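Choline binding protein PCPA (Streptococcus pneumoniae, PDB 4CP6) probably binds choline on the pneumococcal cell surface and displays a leucine-rich repeat domain that serves as a vaccine antigen. Local coordinates at residues K399-L402 against K403-S407; L239-Y242 against P243-K246; K252-K255 against E256-E259; S377-K380 against D381-A384. All coordinates share one frame; numbering follows the deposited sequence.

How the contacts relate
The four contacts are worked examples of how short-range bonds shape the turns and a helix end of a leucine-rich repeat solenoid. Contact 2 is the buried one, built from aromatic rings. Contacts 3 and 4 are partly buried, and contact 1 lies largely at the surface, on a helix near the C-terminal end. Contacts 3 and 4 both close a type I turn with a threonine, yet differ in chemistry: one hydroxyl gives its proton to a proline carbonyl within the turn, whereas the other accepts from a lysine amide. Contacts 2 and 3 meet where Leu239 packs against Thr253 and Thr257; contacts 1 and 4 meet where Leu406 packs on Phe383.

Contact 1. Residues K399-L402 against K403-S407; sequences KDVL and KSNLS
Lys399 and Lys403 are joined by a backbone bond of this helical stretch: Lys403 N donates to Lys399 O at 2.8 Å. One residue on, Ser404 N reaches Asp400 O at 3.0 Å. The ladder then frays, since both Ser404 N and Asn405 N give Val401 O weak bonds. Leu402 O is gripped twice. Leu406 N, 2.8 Å from Leu402 O, lies close to the direction of the carbonyl bond, whereas Asn405 N, at 3.1 Å from the same oxygen, stands above the carbonyl plane. This mixture of four-residue and three-residue spacing marks the helix end, and Leu406 is the first residue to leave helical geometry.

Among the apolar groups, Leu406 CD1 comes to 4.0 Å from Leu402 CB. The two lysines touch by their stems, Lys399 CG to Lys403 CD at 4.0 Å. Lys403 bends at its third torsion (90°), while the extended Lys399 chain carries NZ to Ile412 O; Lys399 NZ and Lys403 NZ remain 5.4 Å apart.

Helix 396-405 links the parallel strands 390-393 and 412-414 of a beta-alpha-beta unit, and Leu402 packs on Phe391, Val393 and Ile412.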
loop_
_atom_site.group_PDB
_atom_site.type_symbol
_atom_site.label_atom_id
_atom_site.label_comp_id
_atom_site.label_asym_id
_atom_site.label_seq_id
_atom_site.Cartn_x
_atom_site.Cartn_y
_atom_site.Cartn_z
ATOM N N LYS A 399 19.263 -25.014 -26.951
ATOM C CA LYS A 399 19.118 -26.238 -26.170
ATOM C C LYS A 399 20.403 -26.458 -25.349
ATOM O O LYS A 399 20.316 -26.820 -24.175
ATOM C CB LYS A 399 18.831 -27.437 -27.118
ATOM C CG LYS A 399 18.838 -28.789 -26.421
ATOM C CD LYS A 399 18.179 -29.862 -27.280
ATOM C CE LYS A 399 18.161 -31.205 -26.592
ATOM N NZ LYS A 399 17.231 -32.120 -27.303
ATOM N N ASP A 400 21.590 -26.244 -25.958
ATOM C CA ASP A 400 22.861 -26.423 -25.238
ATOM C C ASP A 400 22.963 -25.464 -24.066
ATOM O O ASP A 400 23.429 -25.830 -22.984
ATOM C CB ASP A 400 24.075 -26.208 -26.166
ATOM C CG ASP A 400 24.217 -27.222 -27.284
ATOM O OD1 ASP A 400 23.632 -28.321 -27.172
ATOM O OD2 ASP A 400 24.935 -26.919 -28.257
ATOM N N VAL A 401 22.544 -24.211 -24.284
ATOM C CA VAL A 401 22.568 -23.220 -23.200
ATOM C C VAL A 401 21.630 -23.672 -22.061
ATOM O O VAL A 401 22.020 -23.667 -20.870
ATOM C CB VAL A 401 22.190 -21.823 -23.743
ATOM C CG1 VAL A 401 21.909 -20.861 -22.589
ATOM C CG2 VAL A 401 23.294 -21.285 -24.659
ATOM N N LEU A 402 20.420 -24.103 -22.395
ATOM C CA LEU A 402 19.513 -24.606 -21.347
ATOM C C LEU A 402 20.072 -25.817 -20.618
ATOM O O LEU A 402 20.082 -25.828 -19.388
ATOM C CB LEU A 402 18.149 -24.969 -21.910
ATOM C CG LEU A 402 17.226 -23.826 -22.242
ATOM C CD1 LEU A 402 15.979 -24.352 -22.919
ATOM C CD2 LEU A 402 16.818 -23.028 -20.955
ATOM N N LYS A 403 20.570 -26.836 -21.349
ATOM C CA LYS A 403 21.118 -28.021 -20.704
ATOM C C LYS A 403 22.254 -27.693 -19.749
ATOM O O LYS A 403 22.429 -28.377 -18.738
ATOM C CB LYS A 403 21.660 -29.001 -21.742
ATOM C CG LYS A 403 20.585 -29.736 -22.522
ATOM C CD LYS A 403 21.185 -30.545 -23.673
ATOM C CE LYS A 403 21.570 -31.956 -23.287
ATOM N NZ LYS A 403 21.825 -32.800 -24.484
ATOM N N SER A 404 23.059 -26.679 -20.100
ATOM C CA SER A 404 24.204 -26.323 -19.294
ATOM C C SER A 404 23.821 -25.558 -18.016
ATOM O O SER A 404 24.574 -25.579 -17.041
ATOM C CB SER A 404 25.160 -25.484 -20.123
ATOM O OG SER A 404 26.321 -25.183 -19.378
ATOM N N ASN A 405 22.653 -24.893 -18.001
ATOM C CA ASN A 405 22.254 -24.023 -16.889
ATOM C C ASN A 405 21.089 -24.517 -16.068
ATOM O O ASN A 405 20.969 -24.103 -14.906
ATOM C CB ASN A 405 21.983 -22.621 -17.413
ATOM C CG ASN A 405 23.245 -22.006 -17.964
ATOM O OD1 ASN A 405 23.491 -21.973 -19.198
ATOM N ND2 ASN A 405 24.124 -21.618 -17.081
ATOM N N LEU A 406 20.257 -25.391 -16.617
ATOM C CA LEU A 406 19.097 -25.898 -15.882
ATOM C C LEU A 406 19.481 -26.817 -14.749
ATOM O O LEU A 406 20.282 -27.743 -14.949
ATOM C CB LEU A 406 18.121 -26.652 -16.787
ATOM C CG LEU A 406 17.247 -25.826 -17.707
ATOM C CD1 LEU A 406 16.582 -26.723 -18.719
ATOM C CD2 LEU A 406 16.190 -25.032 -16.897
ATOM N N SER A 407 18.845 -26.639 -13.578
ATOM C CA SER A 407 19.106 -27.510 -12.439
ATOM C C SER A 407 18.381 -28.841 -12.587
ATOM O O SER A 407 18.606 -29.760 -11.777
ATOM C CB SER A 407 18.643 -26.847 -11.150
ATOM O OG SER A 407 17.252 -26.547 -11.222
#

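Contact 2. Residues L239-Y242 against P243-K246; sequences LIYY and PSQK
Tyr242 hands the chain from strand 238-241 directly to Pro243, which starts a type I beta turn closed by Lys246 N donating to Pro243 O at 3.1 Å. The two tyrosines then treat the turn differently. The Tyr241 ring lies against its start, CE2 3.6 Å from Pro243 CA, with Pro243 N over one face toward the rim. Its hydroxyl carries on to the next residue, where Ser244 N makes a weak bond to Tyr241 OH at 3.3 Å. Water 1, in the plane of the Tyr241 ring at its edge, ties that hydroxyl to Ser244 OG.

Tyr241 is also part of a classic beta bulge: Ile240 and Tyr241 both face Leu231 on the antiparallel neighbour strand 230-233 of the repeat protein's mixed sheet. Phe206 stacks on Tyr241, and Phe265 on Tyr242.

Lys246 crosses Tyr242 at about a right angle and forms a CH-pi contact over the ring face, with CD 4.0 Å from the centroid. Lys246 CE sits 3.4 Å from Tyr242 OH. The chain then bends at the last torsion (67°), where NZ finds Asp248 in a salt bridge and Asp228 O in a hydrogen bond. Water 2 lies within bonding distance of Tyr242 OH and Lys246 O, 2.8 Å from the latter atom.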
loop_
_atom_site.group_PDB
_atom_site.type_symbol
_atom_site.label_atom_id
_atom_site.label_comp_id
_atom_site.label_asym_id
_atom_site.label_seq_id
_atom_site.Cartn_x
_atom_site.Cartn_y
_atom_site.Cartn_z
ATOM N N LEU A 239 -2.336 4.001 -13.975
ATOM C CA LEU A 239 -3.420 3.321 -13.296
ATOM C C LEU A 239 -2.836 3.075 -11.903
ATOM O O LEU A 239 -1.896 2.279 -11.737
ATOM C CB LEU A 239 -3.847 2.028 -14.022
ATOM C CG LEU A 239 -5.132 1.408 -13.511
ATOM C CD1 LEU A 239 -5.698 0.419 -14.563
ATOM C CD2 LEU A 239 -4.948 0.712 -12.123
ATOM N N ILE A 240 -3.354 3.823 -10.912
ATOM C CA ILE A 240 -2.786 3.789 -9.577
ATOM C C ILE A 240 -3.354 2.633 -8.759
ATOM O O ILE A 240 -2.587 1.913 -8.110
ATOM C CB ILE A 240 -2.998 5.150 -8.874
ATOM C CG1 ILE A 240 -2.307 6.273 -9.678
ATOM C CG2 ILE A 240 -2.460 5.130 -7.410
ATOM C CD1 ILE A 240 -2.658 7.691 -9.212
ATOM N N TYR A 241 -4.689 2.489 -8.726
ATOM C CA TYR A 241 -5.261 1.435 -7.901
ATOM C C TYR A 241 -6.570 0.943 -8.433
ATOM O O TYR A 241 -7.498 1.741 -8.637
ATOM C CB TYR A 241 -5.403 1.887 -6.434
ATOM C CG TYR A 241 -5.860 0.745 -5.544
ATOM C CD1 TYR A 241 -5.096 -0.419 -5.419
ATOM C CD2 TYR A 241 -7.081 0.801 -4.874
ATOM C CE1 TYR A 241 -5.533 -1.487 -4.639
ATOM C CE2 TYR A 241 -7.500 -0.238 -4.050
ATOM C CZ TYR A 241 -6.737 -1.388 -3.952
ATOM O OH TYR A 241 -7.189 -2.453 -3.194
ATOM N N TYR A 242 -6.667 -0.396 -8.622
ATOM C CA TYR A 242 -7.891 -1.064 -9.028
ATOM C C TYR A 242 -8.432 -1.708 -7.746
ATOM O O TYR A 242 -7.795 -2.627 -7.197
ATOM C CB TYR A 242 -7.554 -2.112 -10.066
ATOM C CG TYR A 242 -8.793 -2.727 -10.692
ATOM C CD1 TYR A 242 -9.474 -3.766 -10.062
ATOM C CD2 TYR A 242 -9.232 -2.323 -11.949
ATOM C CE1 TYR A 242 -10.582 -4.367 -10.656
ATOM C CE2 TYR A 242 -10.335 -2.924 -12.554
ATOM C CZ TYR A 242 -11.014 -3.928 -11.897
ATOM O OH TYR A 242 -12.075 -4.539 -12.521
ATOM N N PRO A 243 -9.590 -1.262 -7.220
ATOM C CA PRO A 243 -10.066 -1.816 -5.935
ATOM C C PRO A 243 -10.178 -3.324 -5.913
ATOM O O PRO A 243 -10.739 -3.887 -6.845
ATOM C CB PRO A 243 -11.410 -1.125 -5.712
ATOM C CG PRO A 243 -11.233 0.200 -6.439
ATOM C CD PRO A 243 -10.450 -0.168 -7.696
ATOM N N SER A 244 -9.653 -3.975 -4.856
ATOM C CA SER A 244 -9.627 -5.428 -4.812
ATOM C C SER A 244 -11.011 -6.038 -4.880
ATOM O O SER A 244 -11.155 -7.185 -5.346
ATOM C CB SER A 244 -8.888 -5.947 -3.580
ATOM O OG SER A 244 -9.593 -5.698 -2.369
ATOM N N GLN A 245 -12.038 -5.290 -4.386
ATOM C CA GLN A 245 -13.400 -5.859 -4.323
ATOM C C GLN A 245 -14.310 -5.347 -5.425
ATOM O O GLN A 245 -15.513 -5.637 -5.395
ATOM C CB GLN A 245 -14.043 -5.689 -2.928
ATOM C CG GLN A 245 -13.166 -6.168 -1.783
ATOM C CD GLN A 245 -12.624 -7.556 -2.009
ATOM O OE1 GLN A 245 -11.440 -7.745 -2.375
ATOM N NE2 GLN A 245 -13.462 -8.553 -1.787
ATOM N N LYS A 246 -13.766 -4.646 -6.417
ATOM C CA LYS A 246 -14.524 -4.214 -7.611
ATOM C C LYS A 246 -14.886 -5.531 -8.350
ATOM O O LYS A 246 -14.006 -6.339 -8.645
ATOM C CB LYS A 246 -13.669 -3.269 -8.446
ATOM C CG LYS A 246 -14.289 -2.962 -9.801
ATOM C CD LYS A 246 -13.546 -1.846 -10.502
ATOM C CE LYS A 246 -13.868 -1.724 -11.977
ATOM N NZ LYS A 246 -15.259 -1.308 -12.216
HETATM O O HOH W 1 -9.020 -3.194 -1.290
HETATM O O HOH W 2 -12.833 -6.700 -11.141
#

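Contact 3. Residues K252-K255 against E256-E259; sequences KTPK and ETKE
Thr257 turns its hydroxyl back along its own amide toward Pro254, because a first torsion of -36° sets OG1 beside the backbone N and opposite the carbonyl carbon. Glu256 likewise folds back: its chain bends at the second torsion (88°), which brings Glu256 OE1 to 3.5 Å from Pro254 CB.

The result is a doubly held type I beta turn from Pro254 to Thr257. Thr257 N donates to Pro254 O at 3.1 Å. Thr257 OG1 gives its proton to the same Pro254 O at 2.8 Å. Both donors arrive from one face of the carbonyl plane, the hydroxyl lying nearer that plane than the amide. Thr257 OG1 also lies 3.3 Å from Pro254 CD. At the corner, the side chains of Lys255 and Glu256 cross at a slant, Lys255 CG 3.8 Å from Glu256 CD. Lys255 NZ and Glu256 OE2 are 5.0 Å apart, so any attraction between them is at a distance.

Water 3 bridges Lys255 O and Thr257 O, donating to both, with 2.7 Å to Lys255 O. Asn277 fastens the turn to the following coil of the solenoid, its amide nitrogen bonding Thr257 O and its oxygen pairing with Thr253 OG1.

Pro254 O thus takes two donors from one residue, the N and OG1 of Thr257, which fixes both the turn and the rotation of the threonine hydroxyl.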
loop_
_atom_site.group_PDB
_atom_site.type_symbol
_atom_site.label_atom_id
_atom_site.label_comp_id
_atom_site.label_asym_id
_atom_site.label_seq_id
_atom_site.Cartn_x
_atom_site.Cartn_y
_atom_site.Cartn_z
ATOM N N LYS A 252 -10.650 -3.712 -19.339
ATOM C CA LYS A 252 -9.722 -3.249 -20.330
ATOM C C LYS A 252 -9.135 -1.923 -19.844
ATOM O O LYS A 252 -9.887 -0.998 -19.563
ATOM C CB LYS A 252 -10.407 -3.016 -21.694
ATOM C CG LYS A 252 -11.008 -4.283 -22.290
ATOM C CD LYS A 252 -11.667 -4.009 -23.646
ATOM C CE LYS A 252 -12.615 -5.123 -24.009
ATOM N NZ LYS A 252 -13.955 -4.585 -24.364
ATOM N N THR A 253 -7.804 -1.818 -19.737
ATOM C CA THR A 253 -7.212 -0.537 -19.354
ATOM C C THR A 253 -7.443 0.461 -20.500
ATOM O O THR A 253 -7.452 0.102 -21.692
ATOM C CB THR A 253 -5.728 -0.693 -19.028
ATOM O OG1 THR A 253 -5.052 -1.296 -20.155
ATOM C CG2 THR A 253 -5.501 -1.494 -17.777
ATOM N N PRO A 254 -7.586 1.754 -20.157
ATOM C CA PRO A 254 -7.797 2.763 -21.215
ATOM C C PRO A 254 -6.586 2.941 -22.104
ATOM O O PRO A 254 -5.457 2.622 -21.723
ATOM C CB PRO A 254 -8.114 4.049 -20.434
ATOM C CG PRO A 254 -7.611 3.821 -19.048
ATOM C CD PRO A 254 -7.626 2.330 -18.797
ATOM N N LYS A 255 -6.816 3.432 -23.338
ATOM C CA LYS A 255 -5.757 3.579 -24.320
ATOM C C LYS A 255 -4.586 4.479 -23.886
ATOM O O LYS A 255 -3.481 4.315 -24.392
ATOM C CB LYS A 255 -6.330 4.057 -25.674
ATOM C CG LYS A 255 -6.961 5.454 -25.639
ATOM C CD LYS A 255 -7.282 5.932 -27.057
ATOM C CE LYS A 255 -7.779 7.353 -27.069
ATOM N NZ LYS A 255 -8.087 7.804 -28.454
ATOM N N GLU A 256 -4.831 5.411 -22.938
ATOM C CA GLU A 256 -3.815 6.352 -22.466
ATOM C C GLU A 256 -2.855 5.740 -21.464
ATOM O O GLU A 256 -1.847 6.352 -21.196
ATOM C CB GLU A 256 -4.489 7.538 -21.745
ATOM C CG GLU A 256 -5.375 8.416 -22.630
ATOM C CD GLU A 256 -6.824 7.980 -22.764
ATOM O OE1 GLU A 256 -7.232 7.010 -22.082
ATOM O OE2 GLU A 256 -7.564 8.634 -23.537
ATOM N N THR A 257 -3.184 4.562 -20.888
ATOM C CA THR A 257 -2.343 4.000 -19.829
ATOM C C THR A 257 -0.920 3.746 -20.272
ATOM O O THR A 257 -0.707 3.092 -21.300
ATOM C CB THR A 257 -2.966 2.742 -19.237
ATOM O OG1 THR A 257 -4.388 2.832 -19.174
ATOM C CG2 THR A 257 -2.406 2.405 -17.871
ATOM N N LYS A 258 0.057 4.247 -19.505
ATOM C CA LYS A 258 1.482 4.021 -19.763
ATOM C C LYS A 258 2.057 3.082 -18.690
ATOM O O LYS A 258 3.038 2.370 -18.945
ATOM C CB LYS A 258 2.262 5.324 -19.747
ATOM C CG LYS A 258 1.802 6.281 -20.847
ATOM C CD LYS A 258 2.791 7.421 -21.047
ATOM C CE LYS A 258 2.659 8.044 -22.421
ATOM N NZ LYS A 258 1.756 9.228 -22.416
ATOM N N GLU A 259 1.486 3.096 -17.476
ATOM C CA GLU A 259 2.004 2.217 -16.440
ATOM C C GLU A 259 0.952 1.794 -15.464
ATOM O O GLU A 259 0.005 2.556 -15.163
ATOM C CB GLU A 259 3.192 2.860 -15.704
ATOM C CG GLU A 259 2.822 4.042 -14.848
ATOM C CD GLU A 259 3.993 4.605 -14.061
ATOM O OE1 GLU A 259 4.586 3.878 -13.228
ATOM O OE2 GLU A 259 4.311 5.792 -14.287
HETATM O O HOH W 3 -0.821 4.446 -23.840
#

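Contact 4. Residues S377-K380 against D381-A384; sequences SVKK and DTFA
Lys379 and Thr382 hold each other at both ends of the lysine backbone unit. Lys379 N donates to Thr382 OG1 at 2.8 Å with an N-H...O angle of 154°, and Thr382 N returns a bond to Lys379 O at 3.1 Å. The first torsion of Thr382 (-70°) sets OG1 beside its own backbone N, where it lies within reach of Lys379 N. The single proton of that hydroxyl has two carbonyls of the preceding coil to serve, Leu352 O and Pro353 O.

Water 4 bridges Lys379 O and Phe383 N, accepting from Phe383 N at 3.0 Å; water 5 lies within bonding distance of Lys380 O and Phe383 O. Asp381 OD1 is hydrogen-bonded to Ser354 OG and lies 3.6 Å from Lys379 CB.

The backbone so fixed is a type I beta turn, Lys379 to Thr382, following the weakly bonded strand 377-378 in a leucine-rich repeat coil. Successive coils stack here, with backbone bonds from Asp381 to Phe355 and from Thr382 to Leu357.

Beside the turn, apolar groups meet. Val378 CG1 lies 3.8 Å from Thr382 CB, the two side chains meeting at about a right angle. Val378 CG1 is also 4.3 Å from Phe383 CD2. Thr382 CG2 sits over one face of the Phe383 ring, toward its rim. Phe391 meets that ring edge-to-face, and Val378 touches Val401 of helix 396-405.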
loop_
_atom_site.group_PDB
_atom_site.type_symbol
_atom_site.label_atom_id
_atom_site.label_comp_id
_atom_site.label_asym_id
_atom_site.label_seq_id
_atom_site.Cartn_x
_atom_site.Cartn_y
_atom_site.Cartn_z
ATOM N N SER A 377 21.270 -16.121 -23.465
ATOM C CA SER A 377 21.820 -16.462 -22.170
ATOM C C SER A 377 20.775 -16.746 -21.091
ATOM O O SER A 377 19.699 -16.129 -21.042
ATOM C CB SER A 377 22.797 -15.383 -21.713
ATOM O OG SER A 377 22.126 -14.173 -21.422
ATOM N N VAL A 378 21.143 -17.665 -20.194
ATOM C CA VAL A 378 20.345 -18.159 -19.067
ATOM C C VAL A 378 21.334 -18.270 -17.905
ATOM O O VAL A 378 22.494 -18.661 -18.124
ATOM C CB VAL A 378 19.779 -19.574 -19.418
ATOM C CG1 VAL A 378 19.026 -20.206 -18.253
ATOM C CG2 VAL A 378 18.878 -19.512 -20.655
ATOM N N LYS A 379 20.882 -17.991 -16.681
ATOM C CA LYS A 379 21.721 -18.199 -15.500
ATOM C C LYS A 379 21.312 -19.499 -14.851
ATOM O O LYS A 379 20.196 -20.004 -15.092
ATOM C CB LYS A 379 21.562 -17.045 -14.484
ATOM C CG LYS A 379 21.969 -15.657 -15.014
ATOM C CD LYS A 379 23.465 -15.557 -15.309
ATOM C CE LYS A 379 23.962 -14.129 -15.297
ATOM N NZ LYS A 379 25.341 -14.016 -15.850
ATOM N N LYS A 380 22.171 -20.038 -13.970
ATOM C CA LYS A 380 21.821 -21.285 -13.314
ATOM C C LYS A 380 20.624 -21.160 -12.371
ATOM O O LYS A 380 19.976 -22.161 -12.067
ATOM C CB LYS A 380 23.022 -21.879 -12.592
ATOM C CG LYS A 380 23.954 -22.520 -13.613
ATOM C CD LYS A 380 25.158 -23.121 -12.962
ATOM C CE LYS A 380 26.062 -23.750 -13.990
ATOM N NZ LYS A 380 27.414 -23.967 -13.394
ATOM N N ASP A 381 20.303 -19.924 -11.943
ATOM C CA ASP A 381 19.136 -19.691 -11.097
ATOM C C ASP A 381 18.015 -18.966 -11.825
ATOM O O ASP A 381 17.104 -18.448 -11.174
ATOM C CB ASP A 381 19.522 -18.991 -9.781
ATOM C CG ASP A 381 20.222 -17.678 -9.983
ATOM O OD1 ASP A 381 20.339 -17.238 -11.140
ATOM O OD2 ASP A 381 20.612 -17.056 -8.972
ATOM N N THR A 382 18.045 -18.922 -13.172
ATOM C CA THR A 382 16.927 -18.333 -13.919
ATOM C C THR A 382 15.646 -19.130 -13.622
ATOM O O THR A 382 14.593 -18.543 -13.328
ATOM C CB THR A 382 17.250 -18.365 -15.410
ATOM O OG1 THR A 382 18.304 -17.434 -15.671
ATOM C CG2 THR A 382 16.043 -18.019 -16.281
ATOM N N PHE A 383 15.737 -20.458 -13.733
ATOM C CA PHE A 383 14.604 -21.353 -13.526
ATOM C C PHE A 383 14.773 -22.201 -12.291
ATOM O O PHE A 383 15.859 -22.760 -12.047
ATOM C CB PHE A 383 14.494 -22.309 -14.739
ATOM C CG PHE A 383 14.146 -21.605 -16.024
ATOM C CD1 PHE A 383 12.860 -21.130 -16.252
ATOM C CD2 PHE A 383 15.097 -21.446 -17.033
ATOM C CE1 PHE A 383 12.545 -20.462 -17.438
ATOM C CE2 PHE A 383 14.762 -20.829 -18.243
ATOM C CZ PHE A 383 13.490 -20.342 -18.436
ATOM N N ALA A 384 13.698 -22.356 -11.533
ATOM C CA ALA A 384 13.600 -23.312 -10.447
ATOM C C ALA A 384 12.224 -23.913 -10.657
ATOM O O ALA A 384 11.204 -23.435 -10.122
ATOM C CB ALA A 384 13.718 -22.642 -9.085
HETATM O O HOH W 4 18.030 -21.811 -15.083
HETATM O O HOH W 5 18.039 -23.888 -13.213
#